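Local coordinates for DNA-binding protein HU (Anabaena sp., PDB 1P71) that binds and bends DNA as a homodimer, wrapping and stabilising it as a histone-like structural component of bacterial chromatin, at residues E5-V10 with Q20-L25. Numbering follows the deposited sequence.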
# COMPACT_ATOMS: atom_id res chain seq x y z
N GLU C 5 16.23 5.94 -2.36
CA GLU C 5 16.84 4.95 -1.46
C GLU C 5 16.37 3.52 -1.71
O GLU C 5 17.16 2.57 -1.59
CB GLU C 5 16.57 5.34 -0.01
CG GLU C 5 17.64 6.23 0.58
CD GLU C 5 17.10 7.28 1.52
OE1 GLU C 5 17.87 8.19 1.89
OE2 GLU C 5 15.92 7.20 1.91
N LEU C 6 15.08 3.38 -2.04
CA LEU C 6 14.48 2.10 -2.41
C LEU C 6 15.07 1.57 -3.70
O LEU C 6 15.42 0.40 -3.78
CB LEU C 6 12.94 2.23 -2.54
CG LEU C 6 12.15 0.98 -2.98
CD1 LEU C 6 12.32 -0.17 -2.00
CD2 LEU C 6 10.66 1.28 -3.18
N VAL C 7 15.19 2.43 -4.71
CA VAL C 7 15.85 2.07 -5.96
C VAL C 7 17.27 1.53 -5.69
O VAL C 7 17.62 0.45 -6.19
CB VAL C 7 15.88 3.25 -6.95
CG1 VAL C 7 16.74 2.93 -8.16
CG2 VAL C 7 14.47 3.59 -7.41
N ASP C 8 18.03 2.26 -4.88
CA ASP C 8 19.38 1.87 -4.45
C ASP C 8 19.44 0.44 -3.94
O ASP C 8 20.25 -0.36 -4.40
CB ASP C 8 19.86 2.79 -3.33
CG ASP C 8 20.32 4.14 -3.82
OD1 ASP C 8 20.39 4.36 -5.06
OD2 ASP C 8 20.65 5.06 -3.03
N ALA C 9 18.57 0.14 -2.98
CA ALA C 9 18.48 -1.18 -2.37
C ALA C 9 18.03 -2.24 -3.37
O ALA C 9 18.54 -3.37 -3.35
CB ALA C 9 17.52 -1.14 -1.17
N VAL C 10 17.09 -1.86 -4.24
CA VAL C 10 16.53 -2.78 -5.24
C VAL C 10 17.57 -3.12 -6.31
O VAL C 10 17.83 -4.30 -6.60
CB VAL C 10 15.26 -2.19 -5.89
CG1 VAL C 10 14.81 -3.04 -7.06
CG2 VAL C 10 14.15 -2.09 -4.86
N GLN C 20 17.30 1.35 -13.98
CA GLN C 20 16.35 0.29 -14.34
C GLN C 20 15.46 -0.02 -13.19
O GLN C 20 14.26 -0.26 -13.36
CB GLN C 20 17.08 -0.99 -14.75
CG GLN C 20 17.66 -0.96 -16.19
CD GLN C 20 18.48 -2.22 -16.42
OE1 GLN C 20 18.81 -2.44 -17.76
NE2 GLN C 20 18.86 -3.06 -15.12
N ALA C 21 16.04 -0.05 -11.98
CA ALA C 21 15.22 -0.25 -10.80
C ALA C 21 14.25 0.91 -10.76
O ALA C 21 13.03 0.71 -10.60
CB ALA C 21 16.05 -0.26 -9.55
N ASP C 22 14.77 2.13 -10.97
CA ASP C 22 13.89 3.30 -11.01
C ASP C 22 12.85 3.22 -12.13
O ASP C 22 11.67 3.52 -11.92
CB ASP C 22 14.69 4.60 -11.13
CG ASP C 22 13.80 5.81 -11.36
OD1 ASP C 22 13.80 6.36 -12.48
OD2 ASP C 22 13.04 6.25 -10.47
N ALA C 23 13.29 2.81 -13.32
CA ALA C 23 12.40 2.64 -14.47
C ALA C 23 11.28 1.65 -14.17
O ALA C 23 10.08 1.96 -14.33
CB ALA C 23 13.21 2.19 -15.69
N VAL C 24 11.65 0.45 -13.71
CA VAL C 24 10.67 -0.60 -13.44
C VAL C 24 9.79 -0.23 -12.23
O VAL C 24 8.57 -0.44 -12.25
CB VAL C 24 11.37 -1.98 -13.24
CG1 VAL C 24 10.35 -3.05 -12.82
CG2 VAL C 24 12.11 -2.40 -14.49
N LEU C 25 10.38 0.36 -11.20
CA LEU C 25 9.58 0.76 -10.04
C LEU C 25 8.54 1.85 -10.40
O LEU C 25 7.39 1.75 -10.00
CB LEU C 25 10.45 1.17 -8.85
CG LEU C 25 9.70 1.66 -7.61
CD1 LEU C 25 8.99 0.50 -6.85
CD2 LEU C 25 10.60 2.49 -6.68
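The CB of Val7 points toward helix 18-37, and its two methyls rest on Ala21 CB and on the N, CA and CB atoms of Asp22. Val7 CG1 is anti to the backbone N (chi1 172°), which leaves CG2 beside that N, and both branches reach segment 20-25. Val7 CG1 lies 3.5 Å from Ala21 CB. Val7 CG2 touches Asp22 CA at 3.7 Å and, less closely, Asp22 CB; the carboxylate takes no part. Ala21 is small, and the two CA atoms, Val7 CA and Ala21 CA, come within 5.4 Å. Val10, about one turn after Val7, brings CG1 to the same Ala21 CB. Leu6 and Leu25 cross at about a right angle, with Leu6 CD2 3.7 Å from Leu25 CD2. Leu25 CD2 also lies 4.1 Å from Val7 CG2. An alanine in place of Val7, lacking both methyls, would probably leave a gap beside Ala21 CB and Asp22 and take from Leu25 CD2 one of its neighbours. Thr31 of the second subunit packs on Leu6, and Val24 of that subunit on Val10. The axes of segments 5-10 and 20-25 pass 8.8 Å apart at 115°. This is the N-terminal helix pair, 3-14 and 18-37, of the HU/IHF fold, part of the helical body of the intertwined dimer.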